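Local coordinates for protein splicing factor U2AF 35 kDa subunit (Homo sapiens, PDB 1JMT) that pairs with U2AF2 and mediates the protein-protein and protein-RNA interactions that select the 3'-splice site and bring U2 snRNP to the branch point, at residues Glu53-Asn58 and Tyr72-Arg77; Leu6-Arg11 and His66-Val71. The protein carries 1 engineered substitution. All blocks are in the same frame, centred on the assembly; numbering follows the deposited sequence.

Overall arrangement
Contact 1 and contact 2 share strand 68-75, a central strand of the antiparallel sheet of this RRM domain, which pairs with 54-59 on one flank and with 3-11 on the other. Their centres lie about 17 Å apart, and they meet lightly where N58 and M57 approach V71. Contact 1, at the strand that is outermost within this chain, is a surface contact: charged side chains give it its polar outer side, while V54, M57, V73 and F75 pack on the inner one. Contact 2 sits nearer the centre of the chain and is partly buried; L6, V71 and Y10 lie inside, and its polar chemistry is an asparagine amide gripping backbone. Each ladder contains a classic bulge.

Contact 1. Residues Glu53-Asn58 and Tyr72-Arg77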
loop_
_atom_site.group_PDB
_atom_site.type_symbol
_atom_site.label_atom_id
_atom_site.label_comp_id
_atom_site.label_asym_id
_atom_site.label_seq_id
_atom_site.Cartn_x
_atom_site.Cartn_y
_atom_site.Cartn_z
ATOM N N GLU A 53 7.451 -13.527 6.203
ATOM C CA GLU A 53 7.873 -12.815 7.397
ATOM C C GLU A 53 8.405 -11.415 7.124
ATOM O O GLU A 53 9.315 -11.219 6.317
ATOM C CB GLU A 53 8.922 -13.650 8.139
ATOM C CG GLU A 53 9.455 -13.023 9.412
ATOM C CD GLU A 53 10.142 -14.041 10.309
ATOM O OE1 GLU A 53 10.923 -13.624 11.192
ATOM O OE2 GLU A 53 9.890 -15.255 10.136
ATOM N N VAL A 54 7.824 -10.435 7.808
ATOM C CA VAL A 54 8.250 -9.056 7.646
ATOM C C VAL A 54 9.255 -8.658 8.728
ATOM O O VAL A 54 9.010 -8.822 9.921
ATOM C CB VAL A 54 7.053 -8.095 7.700
ATOM C CG1 VAL A 54 7.544 -6.657 7.679
ATOM C CG2 VAL A 54 6.124 -8.357 6.512
ATOM N N GLU A 55 10.389 -8.132 8.292
ATOM C CA GLU A 55 11.439 -7.696 9.199
ATOM C C GLU A 55 11.147 -6.263 9.632
ATOM O O GLU A 55 11.149 -5.945 10.818
ATOM C CB GLU A 55 12.776 -7.773 8.474
ATOM C CG GLU A 55 13.998 -7.548 9.327
ATOM C CD GLU A 55 15.243 -8.046 8.629
ATOM O OE1 GLU A 55 15.318 -9.269 8.380
ATOM O OE2 GLU A 55 16.133 -7.226 8.317
ATOM N N GLU A 56 10.880 -5.408 8.651
ATOM C CA GLU A 56 10.579 -4.002 8.898
ATOM C C GLU A 56 9.564 -3.507 7.883
ATOM O O GLU A 56 9.538 -3.974 6.747
ATOM C CB GLU A 56 11.824 -3.135 8.738
ATOM C CG GLU A 56 12.876 -3.270 9.798
ATOM C CD GLU A 56 14.055 -2.372 9.499
ATOM O OE1 GLU A 56 13.891 -1.132 9.570
ATOM O OE2 GLU A 56 15.139 -2.904 9.175
ATOM N N MET A 57 8.748 -2.545 8.296
ATOM C CA MET A 57 7.759 -1.959 7.411
ATOM C C MET A 57 7.473 -0.527 7.829
ATOM O O MET A 57 7.469 -0.204 9.016
ATOM C CB MET A 57 6.454 -2.756 7.428
ATOM C CG MET A 57 5.411 -2.183 6.487
ATOM S SD MET A 57 3.844 -3.079 6.479
ATOM C CE MET A 57 2.693 -1.720 6.473
ATOM N N ASN A 58 7.232 0.331 6.845
ATOM C CA ASN A 58 6.926 1.721 7.129
ATOM C C ASN A 58 6.037 2.329 6.054
ATOM O O ASN A 58 6.149 1.999 4.872
ATOM C CB ASN A 58 8.219 2.529 7.246
ATOM C CG ASN A 58 7.964 3.984 7.601
ATOM O OD1 ASN A 58 7.190 4.288 8.518
ATOM N ND2 ASN A 58 8.615 4.892 6.880
ATOM N N TYR A 72 6.943 0.703 2.393
ATOM C CA TYR A 72 8.138 -0.098 2.194
ATOM C C TYR A 72 8.042 -1.266 3.142
ATOM O O TYR A 72 7.734 -1.091 4.315
ATOM C CB TYR A 72 9.405 0.698 2.478
ATOM C CG TYR A 72 9.668 1.760 1.453
ATOM C CD1 TYR A 72 9.137 3.037 1.599
ATOM C CD2 TYR A 72 10.415 1.478 0.306
ATOM C CE1 TYR A 72 9.339 4.010 0.635
ATOM C CE2 TYR A 72 10.620 2.447 -0.670
ATOM C CZ TYR A 72 10.079 3.709 -0.497
ATOM O OH TYR A 72 10.267 4.678 -1.452
ATOM N N VAL A 73 8.292 -2.458 2.618
ATOM C CA VAL A 73 8.229 -3.672 3.410
ATOM C C VAL A 73 9.524 -4.448 3.236
ATOM O O VAL A 73 9.886 -4.819 2.125
ATOM C CB VAL A 73 7.059 -4.565 2.955
ATOM C CG1 VAL A 73 6.958 -5.799 3.848
ATOM C CG2 VAL A 73 5.772 -3.766 2.964
ATOM N N LYS A 74 10.231 -4.684 4.331
ATOM C CA LYS A 74 11.471 -5.434 4.247
ATOM C C LYS A 74 11.169 -6.839 4.739
ATOM O O LYS A 74 10.886 -7.045 5.922
ATOM C CB LYS A 74 12.561 -4.787 5.114
ATOM C CG LYS A 74 13.938 -5.447 4.965
ATOM C CD LYS A 74 14.958 -4.796 5.882
ATOM C CE LYS A 74 16.361 -5.304 5.608
ATOM N NZ LYS A 74 17.370 -4.578 6.435
ATOM N N PHE A 75 11.185 -7.794 3.815
ATOM C CA PHE A 75 10.926 -9.178 4.162
ATOM C C PHE A 75 12.218 -9.806 4.660
ATOM O O PHE A 75 13.314 -9.409 4.253
ATOM C CB PHE A 75 10.417 -9.966 2.950
ATOM C CG PHE A 75 9.011 -9.616 2.537
ATOM C CD1 PHE A 75 8.775 -8.661 1.549
ATOM C CD2 PHE A 75 7.920 -10.233 3.147
ATOM C CE1 PHE A 75 7.467 -8.330 1.175
ATOM C CE2 PHE A 75 6.610 -9.905 2.780
ATOM C CZ PHE A 75 6.388 -8.952 1.792
ATOM N N ARG A 76 12.089 -10.783 5.546
ATOM C CA ARG A 76 13.257 -11.464 6.076
ATOM C C ARG A 76 13.953 -12.233 4.954
ATOM O O ARG A 76 15.171 -12.395 4.964
ATOM C CB ARG A 76 12.836 -12.427 7.184
ATOM C CG ARG A 76 13.988 -13.184 7.808
ATOM C CD ARG A 76 13.532 -13.940 9.042
ATOM N NE ARG A 76 14.638 -14.636 9.687
ATOM C CZ ARG A 76 14.554 -15.233 10.870
ATOM N NH1 ARG A 76 13.410 -15.218 11.543
ATOM N NH2 ARG A 76 15.615 -15.846 11.379
ATOM N N ARG A 77 13.168 -12.686 3.981
ATOM C CA ARG A 77 13.690 -13.454 2.857
ATOM C C ARG A 77 13.600 -12.770 1.505
ATOM O O ARG A 77 12.531 -12.342 1.081
ATOM C CB ARG A 77 12.970 -14.795 2.768
ATOM C CG ARG A 77 13.235 -15.689 3.918
ATOM C CD ARG A 77 12.483 -16.996 3.809
ATOM N NE ARG A 77 12.728 -17.851 4.961
ATOM C CZ ARG A 77 13.079 -17.403 6.161
ATOM N NH1 ARG A 77 13.240 -16.109 6.395
ATOM N NH2 ARG A 77 13.266 -18.260 7.133
HETATM O O HOH W 1 10.564 -12.769 4.258
#
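K74 sends its chain out fully extended, CG anti to the backbone N (chi1 -174°), and E55 places its CG likewise (chi1 -171°). The two extended chains lie side by side, pointing the same way; E56, with CG beside its own N, comes alongside too. The charged ends form a network: E55 OE2 is 3.5 Å from K74 NZ, while E56 OE2 makes a longer bridge. An alanine in place of K74 would probably leave the E55 and E56 carboxylates close together without the ammonium they share. Further on, E53 OE1 accepts from R76 NH1 at 3.0 Å, nearly in the guanidinium plane but above the carboxylate plane, the two planes standing 82° apart. On the sheet face opposite K74 and E56, V73 puts CG1 3.8 Å from V54 CG2 and CG2 3.9 Å from M57 CG; V54 and M57 also touch helix 22-51. In the backbone, K74 O takes two N-H groups, E55 N at 2.7 Å and E56 N at 3.2 Å, and K74 N returns a bond to E56 O. Two residues facing one make this a classic beta bulge, set in the antiparallel hairpin of strands 54-59 and 68-75 of the RRM fold.

Contact 2. Residues Leu6-Arg11 and His66-Val71; sequences LLNIYR and HLVGNV
L6 and V71 form a hydrogen-bonded antiparallel pair, and Y10 and G69 form another, but the register slips by two between them: I9 and Y10 both face G69, a classic beta bulge in the ladder between two central strands of the RRM sheet. The chain turns a corner at N8, whose phi and psi are both positive, and strand 9-11 then runs at 153° to strand 68-71. L6 N donates to V71 O and V71 N to L6 O; beyond the bulge Y10 N donates to G69 O, and G69 N donates back to Y10 O.

At the corner N70 stands in for backbone. Its OD1 takes N8 N at 2.7 Å in a nearly straight bond (172°), and N8 ND2 adds a weak one to the same oxygen, the two amides lying side by side. V68 CG1 packs 3.5 Å from N8 CG. On the side facing helix 22-51, L6 and V71 lie alongside each other with their CB atoms 4.0 Å apart, and V71 and I9 both reach F39 of that helix. Y10 aims its ring the same way, where it meets F39, and its OH bonds to H35. Packing is tight at I9: CG2 sits between the backbone N and the carbonyl carbon, and that methyl presses on V71 CG2 at 3.4 Å, closer than usual for two carbons.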
loop_
_atom_site.group_PDB
_atom_site.type_symbol
_atom_site.label_atom_id
_atom_site.label_comp_id
_atom_site.label_asym_id
_atom_site.label_seq_id
_atom_site.Cartn_x
_atom_site.Cartn_y
_atom_site.Cartn_z
ATOM N N LEU A 6 5.542 -0.161 -2.355
ATOM C CA LEU A 6 4.194 -0.074 -2.901
ATOM C C LEU A 6 4.035 1.429 -3.113
ATOM O O LEU A 6 3.893 2.200 -2.160
ATOM C CB LEU A 6 3.181 -0.625 -1.900
ATOM C CG LEU A 6 3.461 -2.073 -1.470
ATOM C CD1 LEU A 6 2.363 -2.535 -0.529
ATOM C CD2 LEU A 6 3.529 -2.986 -2.694
ATOM N N LEU A 7 4.093 1.835 -4.378
ATOM C CA LEU A 7 4.055 3.240 -4.753
ATOM C C LEU A 7 2.739 3.989 -4.621
ATOM O O LEU A 7 1.709 3.588 -5.174
ATOM C CB LEU A 7 4.600 3.393 -6.178
ATOM C CG LEU A 7 5.954 2.694 -6.381
ATOM C CD1 LEU A 7 6.383 2.796 -7.833
ATOM C CD2 LEU A 7 7.000 3.318 -5.465
ATOM N N ASN A 8 2.804 5.083 -3.869
ATOM C CA ASN A 8 1.673 5.962 -3.634
ATOM C C ASN A 8 0.412 5.208 -3.255
ATOM O O ASN A 8 -0.692 5.611 -3.604
ATOM C CB ASN A 8 1.410 6.805 -4.881
ATOM C CG ASN A 8 2.545 7.767 -5.192
ATOM O OD1 ASN A 8 2.535 8.423 -6.229
ATOM N ND2 ASN A 8 3.524 7.861 -4.293
ATOM N N ILE A 9 0.573 4.116 -2.525
ATOM C CA ILE A 9 -0.580 3.330 -2.131
ATOM C C ILE A 9 -1.365 3.983 -0.984
ATOM O O ILE A 9 -2.575 3.807 -0.884
ATOM C CB ILE A 9 -0.147 1.906 -1.735
ATOM C CG1 ILE A 9 -1.373 0.987 -1.697
ATOM C CG2 ILE A 9 0.602 1.945 -0.400
ATOM C CD1 ILE A 9 -1.030 -0.483 -1.634
ATOM N N TYR A 10 -0.682 4.749 -0.137
ATOM C CA TYR A 10 -1.346 5.398 0.985
ATOM C C TYR A 10 -1.925 6.752 0.602
ATOM O O TYR A 10 -1.195 7.729 0.458
ATOM C CB TYR A 10 -0.380 5.587 2.153
ATOM C CG TYR A 10 -1.054 6.094 3.411
ATOM C CD1 TYR A 10 -2.073 5.364 4.018
ATOM C CD2 TYR A 10 -0.683 7.305 3.988
ATOM C CE1 TYR A 10 -2.708 5.825 5.168
ATOM C CE2 TYR A 10 -1.311 7.780 5.139
ATOM C CZ TYR A 10 -2.323 7.033 5.724
ATOM O OH TYR A 10 -2.947 7.494 6.864
ATOM N N ARG A 11 -3.242 6.800 0.443
ATOM C CA ARG A 11 -3.933 8.032 0.079
ATOM C C ARG A 11 -4.686 8.628 1.251
ATOM O O ARG A 11 -5.056 7.919 2.187
ATOM C CB ARG A 11 -4.906 7.773 -1.077
ATOM C CG ARG A 11 -4.278 7.777 -2.457
ATOM C CD ARG A 11 -2.769 7.938 -2.418
ATOM N NE ARG A 11 -2.217 8.205 -3.739
ATOM C CZ ARG A 11 -2.485 7.474 -4.817
ATOM N NH1 ARG A 11 -3.300 6.423 -4.742
ATOM N NH2 ARG A 11 -1.938 7.789 -5.980
ATOM N N HIS A 66 1.006 14.584 4.103
ATOM C CA HIS A 66 0.131 13.497 4.550
ATOM C C HIS A 66 -0.866 13.017 3.497
ATOM O O HIS A 66 -1.638 12.088 3.745
ATOM C CB HIS A 66 -0.648 13.938 5.792
ATOM C CG HIS A 66 0.220 14.411 6.915
ATOM N ND1 HIS A 66 1.062 13.572 7.608
ATOM C CD2 HIS A 66 0.383 15.643 7.455
ATOM C CE1 HIS A 66 1.709 14.264 8.530
ATOM N NE2 HIS A 66 1.315 15.523 8.457
ATOM N N LEU A 67 -0.842 13.640 2.324
ATOM C CA LEU A 67 -1.770 13.296 1.250
ATOM C C LEU A 67 -1.462 12.000 0.507
ATOM O O LEU A 67 -2.376 11.268 0.125
ATOM C CB LEU A 67 -1.833 14.446 0.242
ATOM C CG LEU A 67 -2.102 15.826 0.843
ATOM C CD1 LEU A 67 -1.994 16.878 -0.249
ATOM C CD2 LEU A 67 -3.479 15.853 1.502
ATOM N N VAL A 68 -0.181 11.723 0.290
ATOM C CA VAL A 68 0.219 10.519 -0.429
ATOM C C VAL A 68 1.507 9.934 0.121
ATOM O O VAL A 68 2.427 10.665 0.472
ATOM C CB VAL A 68 0.432 10.815 -1.929
ATOM C CG1 VAL A 68 0.861 9.542 -2.657
ATOM C CG2 VAL A 68 -0.854 11.376 -2.537
ATOM N N GLY A 69 1.575 8.610 0.185
ATOM C CA GLY A 69 2.776 7.985 0.688
ATOM C C GLY A 69 3.028 6.592 0.156
ATOM O O GLY A 69 2.105 5.874 -0.234
ATOM N N ASN A 70 4.297 6.219 0.121
ATOM C CA ASN A 70 4.671 4.894 -0.316
ATOM C C ASN A 70 4.715 4.008 0.910
ATOM O O ASN A 70 4.729 4.482 2.056
ATOM C CB ASN A 70 6.068 4.871 -0.933
ATOM C CG ASN A 70 6.159 5.655 -2.209
ATOM O OD1 ASN A 70 5.164 5.868 -2.898
ATOM N ND2 ASN A 70 7.370 6.072 -2.548
ATOM N N VAL A 71 4.744 2.711 0.658
ATOM C CA VAL A 71 4.860 1.745 1.722
ATOM C C VAL A 71 6.109 0.944 1.389
ATOM O O VAL A 71 6.334 0.592 0.230
ATOM C CB VAL A 71 3.637 0.806 1.783
ATOM C CG1 VAL A 71 3.960 -0.430 2.650
ATOM C CG2 VAL A 71 2.460 1.560 2.374
#